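Local coordinates for CD38 molecule (Bos taurus, PDB 3GH3), which is an ectoenzyme of the ADP-ribosyl cyclase family, built from a mainly helical part and a part with a four-stranded parallel sheet, at residues V79-Q84 / A161-R166; R156-A161 / R185-N190. All coordinates share one frame; numbering follows the deposited sequence.

Contact 1 of 2, residues V79-Q84 / A161-R166; sequences VPCGQQ and ACNTVR
Cys81 and Cys162 are joined by a disulfide whose SG atoms lie 2.0 Å apart, with a torsion of -90° about the S-S bond. Cys162 holds its sulfur between the backbone N and the carbonyl carbon (chi1 36°), which puts it beside that of Cys81. Next to the bridge, Asn163 ND2 rests on Cys81 CB at 3.5 Å. The following residue adds a backbone bond, Gly82 N to Cys162 O at 3.0 Å, the donor tilted out of the carbonyl plane. Gly82 CA approaches Thr164 O at 3.2 Å in a CA-H...O contact. Further on, Arg166 N binds Gln84 O almost straight (173° at the hydrogen) and in the carbonyl plane, while Arg166 NH2 reaches Gly82 O in a weak bond. Water 3 bridges Gln84 N and Thr164 O, and water 1 links Pro80 O to Cys162 N. The type II turn from Pro80 to Gln83, with Gly82 at positive phi, presents the N-H and C=O of Gly82 to the second segment. A disulfide thus ties the loop leading into edge strand 85-87 to the segment leading into its parallel neighbour 164-170, in the sheet of the ADP-ribosyl cyclase fold.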
ATOM      1  N   VAL A  79      -1.002 -12.457   5.351  1.00 22.74           N
ATOM      2  CA  VAL A  79       0.340 -12.568   5.917  1.00 19.00           C
ATOM      3  C   VAL A  79       0.237 -13.373   7.217  1.00 21.98           C
ATOM      4  O   VAL A  79      -0.765 -13.278   7.925  1.00 26.80           O
ATOM      5  CB  VAL A  79       0.877 -11.140   6.230  1.00 23.50           C
ATOM      6  CG1 VAL A  79       2.223 -11.173   6.932  1.00 30.69           C
ATOM      7  CG2 VAL A  79       0.947 -10.305   4.938  1.00 29.77           C
ATOM      8  N   PRO A  80       1.261 -14.175   7.531  1.00 15.94           N
ATOM      9  CA  PRO A  80       1.227 -14.901   8.811  1.00 18.46           C
ATOM     10  C   PRO A  80       1.156 -13.945   9.985  1.00 21.29           C
ATOM     11  O   PRO A  80       1.586 -12.787   9.890  1.00 20.13           O
ATOM     12  CB  PRO A  80       2.553 -15.681   8.808  1.00 18.71           C
ATOM     13  CG  PRO A  80       2.851 -15.889   7.335  1.00 22.62           C
ATOM     14  CD  PRO A  80       2.354 -14.628   6.653  1.00 22.25           C
ATOM     15  N   CYS A  81       0.575 -14.408  11.087  1.00 19.93           N
ATOM     16  CA  CYS A  81       0.505 -13.573  12.276  1.00 20.61           C
ATOM     17  C   CYS A  81       1.902 -13.169  12.679  1.00 20.94           C
ATOM     18  O   CYS A  81       2.848 -13.961  12.547  1.00 21.52           O
ATOM     19  CB  CYS A  81      -0.157 -14.331  13.419  1.00 27.36           C
ATOM     20  SG  CYS A  81      -1.879 -14.708  13.076  1.00 27.15           S
ATOM     21  N   GLY A  82       2.031 -11.932  13.159  1.00 25.09           N
ATOM     22  CA  GLY A  82       3.295 -11.430  13.680  1.00 20.77           C
ATOM     23  C   GLY A  82       4.317 -10.998  12.642  1.00 31.40           C
ATOM     24  O   GLY A  82       5.445 -10.666  12.984  1.00 32.38           O
ATOM     25  N   GLN A  83       3.940 -11.002  11.368  1.00 25.71           N
ATOM     26  CA  GLN A  83       4.930 -10.787  10.322  1.00 23.79           C
ATOM     27  C   GLN A  83       4.616  -9.595   9.417  1.00 22.10           C
ATOM     28  O   GLN A  83       5.329  -9.330   8.447  1.00 25.24           O
ATOM     29  CB  GLN A  83       5.151 -12.086   9.535  1.00 34.80           C
ATOM     30  CG  GLN A  83       5.673 -13.203  10.449  1.00 35.45           C
ATOM     31  CD  GLN A  83       5.854 -14.544   9.761  1.00 59.50           C
ATOM     32  OE1 GLN A  83       5.987 -14.622   8.537  1.00 34.19           O
ATOM     33  NE2 GLN A  83       5.874 -15.616  10.557  1.00 37.11           N
ATOM     34  N   GLN A  84       3.564  -8.858   9.747  1.00 18.17           N
ATOM     35  CA  GLN A  84       3.180  -7.709   8.927  1.00 15.74           C
ATOM     36  C   GLN A  84       3.895  -6.406   9.269  1.00 18.69           C
ATOM     37  O   GLN A  84       4.053  -6.079  10.438  1.00 19.64           O
ATOM     38  CB  GLN A  84       1.692  -7.459   9.035  1.00 23.37           C
ATOM     39  CG  GLN A  84       0.965  -7.750   7.779  1.00 35.43           C
ATOM     40  CD  GLN A  84      -0.511  -7.746   7.986  1.00 22.63           C
ATOM     41  OE1 GLN A  84      -1.196  -6.760   7.669  1.00 33.06           O
ATOM     42  NE2 GLN A  84      -1.028  -8.852   8.507  1.00 26.81           N
ATOM     43  N   ALA A 161      -4.390  -8.453   9.793  1.00 19.17           N
ATOM     44  CA  ALA A 161      -3.276  -8.467  10.756  1.00 20.38           C
ATOM     45  C   ALA A 161      -3.616  -9.201  12.052  1.00 16.57           C
ATOM     46  O   ALA A 161      -4.713  -9.043  12.580  1.00 17.99           O
ATOM     47  CB  ALA A 161      -2.813  -7.032  11.086  1.00 15.65           C
ATOM     48  N   CYS A 162      -2.655  -9.975  12.575  1.00 18.43           N
ATOM     49  CA  CYS A 162      -2.807 -10.613  13.896  1.00 19.76           C
ATOM     50  C   CYS A 162      -1.519 -10.588  14.702  1.00 22.34           C
ATOM     51  O   CYS A 162      -0.431 -10.502  14.139  1.00 20.91           O
ATOM     52  CB  CYS A 162      -3.322 -12.059  13.786  1.00 31.32           C
ATOM     53  SG  CYS A 162      -2.696 -12.976  12.371  1.00 30.10           S
ATOM     54  N   ASN A 163      -1.663 -10.702  16.022  1.00 22.15           N
ATOM     55  CA  ASN A 163      -0.532 -10.619  16.954  1.00 21.46           C
ATOM     56  C   ASN A 163       0.226  -9.284  16.794  1.00 22.33           C
ATOM     57  O   ASN A 163      -0.396  -8.243  16.639  1.00 26.19           O
ATOM     58  CB  ASN A 163       0.382 -11.848  16.838  1.00 20.00           C
ATOM     59  CG  ASN A 163      -0.338 -13.155  17.235  1.00 24.11           C
ATOM     60  OD1 ASN A 163      -1.394 -13.123  17.852  1.00 30.18           O
ATOM     61  ND2 ASN A 163       0.237 -14.289  16.872  1.00 22.46           N
ATOM     62  N   THR A 164       1.551  -9.311  16.815  1.00 22.36           N
ATOM     63  CA  THR A 164       2.305  -8.057  16.768  1.00 21.64           C
ATOM     64  C   THR A 164       2.528  -7.562  15.346  1.00 20.70           C
ATOM     65  O   THR A 164       2.925  -8.329  14.469  1.00 23.83           O
ATOM     66  CB  THR A 164       3.650  -8.178  17.508  1.00 27.65           C
ATOM     67  OG1 THR A 164       3.389  -8.411  18.895  1.00 30.17           O
ATOM     68  CG2 THR A 164       4.447  -6.891  17.376  1.00 28.39           C
ATOM     69  N   VAL A 165       2.227  -6.286  15.119  1.00 19.63           N
ATOM     70  CA  VAL A 165       2.461  -5.665  13.818  1.00 19.61           C
ATOM     71  C   VAL A 165       3.400  -4.490  14.051  1.00 21.97           C
ATOM     72  O   VAL A 165       3.436  -3.930  15.137  1.00 24.21           O
ATOM     73  CB  VAL A 165       1.154  -5.153  13.164  1.00 26.96           C
ATOM     74  CG1 VAL A 165       0.083  -6.238  13.181  1.00 20.89           C
ATOM     75  CG2 VAL A 165       0.636  -3.939  13.891  1.00 26.25           C
ATOM     76  N   ARG A 166       4.181  -4.145  13.042  1.00 16.70           N
ATOM     77  CA  ARG A 166       5.093  -3.013  13.155  1.00 21.26           C
ATOM     78  C   ARG A 166       4.790  -1.958  12.105  1.00 21.94           C
ATOM     79  O   ARG A 166       4.390  -2.290  10.998  1.00 20.73           O
ATOM     80  CB  ARG A 166       6.524  -3.502  13.023  1.00 24.78           C
ATOM     81  CG  ARG A 166       7.056  -4.040  14.329  1.00 52.94           C
ATOM     82  CD  ARG A 166       8.195  -4.997  14.123  1.00 65.11           C
ATOM     83  NE  ARG A 166       7.723  -6.301  13.683  1.00 57.35           N
ATOM     84  CZ  ARG A 166       8.342  -7.440  13.966  1.00 54.63           C
ATOM     85  NH1 ARG A 166       9.448  -7.426  14.699  1.00 68.51           N
ATOM     86  NH2 ARG A 166       7.849  -8.588  13.526  1.00 32.79           N
TER
HETATM   87  O   HOH W   1      -0.337 -10.549  10.493  1.00 24.77           O
HETATM   88  O   HOH W   2       5.154  -7.513  12.552  1.00 24.44           O
HETATM   89  O   HOH W   3       1.711  -8.942  11.947  1.00 25.51           O

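Contact 2 of 2, residues R156-A161 / R185-N190; sequences RFAESA and RVEAPN
Ala158, in the last turns of helix 145-160, faces Glu187 near the end of helix 182-187, with their CA atoms 5.0 Å apart. One residue on in the first segment and three in the second, Glu159 comes nearest Asn190, where the second segment has passed through a wider pi-type turn and a short 3-10 stretch at 188-189. Asn190 N bonds back to Glu187 O, spanning the 3-10 segment. The small methyl of Ala158 permits the close approach: its CB meets Glu187 O at 3.4 Å and also touches CA and CB of the same residue. Glu159 CA adds a CA-H...O contact to Asn190 O at 3.5 Å. Alongside it, the side chains of Glu159 and Asn190 run the same way, CG against CB at 4.0 Å, their carboxylate and amide planes steeply inclined at 76°. On the other flank Glu187 stretches out beyond CG and brings OE2 to 4.0 Å from Phe157 CD2, the carboxylate turned 37° from the ring. Phe157 itself, with CG anti to the backbone N (chi1 -176°), is directed to Phe86 and Leu106. Farther along the same pair of helices, Arg185 forms a salt bridge with Glu151. Backbone and CB of Glu187, with CB and O of Asn190, form most of the surface met by Ala158 and Glu159, so the pairing rests on close fit and a CA-H...O contact rather than on charge pairing between the two segments.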
ATOM      1  N   ARG A 156      -7.873  -4.563   3.413  1.00 18.92           N
ATOM      2  CA  ARG A 156      -7.853  -6.015   3.604  1.00 22.06           C
ATOM      3  C   ARG A 156      -6.592  -6.461   4.342  1.00 21.46           C
ATOM      4  O   ARG A 156      -6.652  -7.294   5.243  1.00 19.70           O
ATOM      5  CB  ARG A 156      -7.984  -6.741   2.256  1.00 28.11           C
ATOM      6  CG  ARG A 156      -9.423  -6.863   1.746  1.00 40.02           C
ATOM      7  CD  ARG A 156     -10.300  -7.696   2.696  1.00 53.63           C
ATOM      8  NE  ARG A 156      -9.968  -9.124   2.680  1.00 65.62           N
ATOM      9  CZ  ARG A 156     -10.414  -9.989   1.769  1.00 31.66           C
ATOM     10  NH1 ARG A 156     -11.205  -9.582   0.784  1.00 35.02           N
ATOM     11  NH2 ARG A 156     -10.061 -11.266   1.829  1.00 32.21           N
ATOM     12  N   PHE A 157      -5.452  -5.903   3.941  1.00 17.66           N
ATOM     13  CA  PHE A 157      -4.167  -6.140   4.599  1.00 20.65           C
ATOM     14  C   PHE A 157      -4.263  -5.801   6.096  1.00 20.59           C
ATOM     15  O   PHE A 157      -3.883  -6.608   6.943  1.00 17.74           O
ATOM     16  CB  PHE A 157      -3.106  -5.306   3.870  1.00 15.84           C
ATOM     17  CG  PHE A 157      -1.682  -5.498   4.347  1.00 20.20           C
ATOM     18  CD1 PHE A 157      -0.984  -6.681   4.090  1.00 15.05           C
ATOM     19  CD2 PHE A 157      -1.015  -4.448   4.979  1.00 19.52           C
ATOM     20  CE1 PHE A 157       0.371  -6.826   4.478  1.00 18.17           C
ATOM     21  CE2 PHE A 157       0.324  -4.588   5.377  1.00 23.41           C
ATOM     22  CZ  PHE A 157       1.011  -5.792   5.131  1.00 20.14           C
ATOM     23  N   ALA A 158      -4.809  -4.633   6.442  1.00 15.15           N
ATOM     24  CA  ALA A 158      -4.949  -4.274   7.857  1.00 14.73           C
ATOM     25  C   ALA A 158      -5.869  -5.237   8.638  1.00 15.61           C
ATOM     26  O   ALA A 158      -5.532  -5.697   9.722  1.00 16.81           O
ATOM     27  CB  ALA A 158      -5.465  -2.829   8.000  1.00 18.57           C
ATOM     28  N   GLU A 159      -7.054  -5.488   8.093  1.00 18.56           N
ATOM     29  CA  GLU A 159      -8.040  -6.343   8.737  1.00 29.43           C
ATOM     30  C   GLU A 159      -7.434  -7.715   9.000  1.00 21.56           C
ATOM     31  O   GLU A 159      -7.789  -8.395   9.960  1.00 30.02           O
ATOM     32  CB  GLU A 159      -9.286  -6.482   7.840  1.00 27.45           C
ATOM     33  CG  GLU A 159     -10.073  -5.191   7.695  1.00 35.44           C
ATOM     34  CD  GLU A 159     -11.243  -5.297   6.727  1.00 90.85           C
ATOM     35  OE1 GLU A 159     -11.064  -5.832   5.612  1.00 64.28           O
ATOM     36  OE2 GLU A 159     -12.344  -4.822   7.083  1.00 70.16           O
ATOM     37  N   SER A 160      -6.522  -8.114   8.125  1.00 22.25           N
ATOM     38  CA  SER A 160      -5.918  -9.439   8.166  1.00 31.93           C
ATOM     39  C   SER A 160      -4.889  -9.583   9.284  1.00 21.27           C
ATOM     40  O   SER A 160      -4.548 -10.710   9.686  1.00 23.07           O
ATOM     41  CB  SER A 160      -5.287  -9.756   6.799  1.00 24.27           C
ATOM     42  OG  SER A 160      -4.082 -10.495   6.925  1.00 52.06           O
ATOM     43  N   ALA A 161      -4.390  -8.453   9.793  1.00 19.17           N
ATOM     44  CA  ALA A 161      -3.276  -8.467  10.756  1.00 20.38           C
ATOM     45  C   ALA A 161      -3.616  -9.201  12.052  1.00 16.57           C
ATOM     46  O   ALA A 161      -4.713  -9.043  12.580  1.00 17.99           O
ATOM     47  CB  ALA A 161      -2.813  -7.032  11.086  1.00 15.65           C
ATOM     48  N   ARG A 185      -5.829   6.635   7.846  1.00 21.42           N
ATOM     49  CA  ARG A 185      -7.261   6.626   7.536  1.00 22.51           C
ATOM     50  C   ARG A 185      -7.835   5.234   7.328  1.00 23.81           C
ATOM     51  O   ARG A 185      -9.018   4.993   7.578  1.00 25.30           O
ATOM     52  CB  ARG A 185      -7.528   7.413   6.257  1.00 27.78           C
ATOM     53  CG  ARG A 185      -7.448   8.907   6.386  1.00 39.64           C
ATOM     54  CD  ARG A 185      -7.522   9.517   5.006  1.00 51.32           C
ATOM     55  NE  ARG A 185      -8.379   8.704   4.157  1.00 46.98           N
ATOM     56  CZ  ARG A 185      -7.963   7.973   3.123  1.00 34.12           C
ATOM     57  NH1 ARG A 185      -6.683   7.956   2.755  1.00 38.25           N
ATOM     58  NH2 ARG A 185      -8.852   7.274   2.441  1.00 35.52           N
ATOM     59  N   VAL A 186      -7.009   4.313   6.854  1.00 22.35           N
ATOM     60  CA  VAL A 186      -7.543   3.031   6.407  1.00 18.77           C
ATOM     61  C   VAL A 186      -6.969   1.862   7.191  1.00 18.35           C
ATOM     62  O   VAL A 186      -7.703   0.955   7.594  1.00 22.98           O
ATOM     63  CB  VAL A 186      -7.308   2.841   4.889  1.00 23.95           C
ATOM     64  CG1 VAL A 186      -7.693   1.442   4.441  1.00 25.79           C
ATOM     65  CG2 VAL A 186      -8.085   3.896   4.096  1.00 26.17           C
ATOM     66  N   GLU A 187      -5.665   1.882   7.430  1.00 17.72           N
ATOM     67  CA  GLU A 187      -5.044   0.727   8.069  1.00 19.69           C
ATOM     68  C   GLU A 187      -5.207   0.724   9.583  1.00 20.49           C
ATOM     69  O   GLU A 187      -5.810  -0.194  10.125  1.00 18.27           O
ATOM     70  CB  GLU A 187      -3.586   0.584   7.638  1.00 21.80           C
ATOM     71  CG  GLU A 187      -3.476   0.350   6.114  1.00 17.44           C
ATOM     72  CD  GLU A 187      -2.052   0.317   5.611  1.00 34.66           C
ATOM     73  OE1 GLU A 187      -1.247   1.155   6.072  1.00 32.05           O
ATOM     74  OE2 GLU A 187      -1.738  -0.538   4.741  1.00 33.24           O
ATOM     75  N   ALA A 188      -4.698   1.750  10.266  1.00 18.60           N
ATOM     76  CA  ALA A 188      -4.831   1.798  11.729  1.00 21.47           C
ATOM     77  C   ALA A 188      -6.282   1.653  12.199  1.00 21.13           C
ATOM     78  O   ALA A 188      -6.555   0.903  13.136  1.00 22.50           O
ATOM     79  CB  ALA A 188      -4.189   3.069  12.315  1.00 18.16           C
ATOM     80  N   PRO A 189      -7.218   2.359  11.548  1.00 21.08           N
ATOM     81  CA  PRO A 189      -8.616   2.235  11.988  1.00 27.76           C
ATOM     82  C   PRO A 189      -9.249   0.867  11.701  1.00 28.43           C
ATOM     83  O   PRO A 189     -10.371   0.614  12.155  1.00 33.14           O
ATOM     84  CB  PRO A 189      -9.337   3.327  11.192  1.00 24.69           C
ATOM     85  CG  PRO A 189      -8.247   4.299  10.790  1.00 24.77           C
ATOM     86  CD  PRO A 189      -7.046   3.434  10.548  1.00 18.27           C
ATOM     87  N   ASN A 190      -8.560  -0.009  10.977  1.00 21.49           N
ATOM     88  CA  ASN A 190      -9.115  -1.349  10.743  1.00 18.99           C
ATOM     89  C   ASN A 190      -8.318  -2.504  11.366  1.00 29.90           C
ATOM     90  O   ASN A 190      -8.522  -3.673  11.019  1.00 28.16           O
ATOM     91  CB  ASN A 190      -9.356  -1.569   9.244  1.00 18.43           C
ATOM     92  CG  ASN A 190     -10.488  -0.719   8.710  1.00 26.20           C
ATOM     93  OD1 ASN A 190     -10.268   0.250   7.962  1.00 28.40           O
ATOM     94  ND2 ASN A 190     -11.715  -1.070   9.088  1.00 31.59           N
TER

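From the N terminus the chain first enters contact 1 at 79-84, just ahead of strand 85-87, and returns to it only at 161-166, closing a long loop of 76 residues, less than half of it helical. Before that return, the end of helix 145-160 supplies 156-160, and Ala161 follows it; contact 2 joins this segment to 185-190, the end of helix 182-187 and what follows it, reached after strand 164-170. The two closures therefore cross rather than nest. Ala161 belongs to both, and the contact centres lie about 11 Å apart. They also touch directly: Val79 CG2 packs on Phe157 CE1 at 3.6 Å. Together they tie the C-terminal end of helix 145-160 to the edge of the parallel sheet and to helix 182-187.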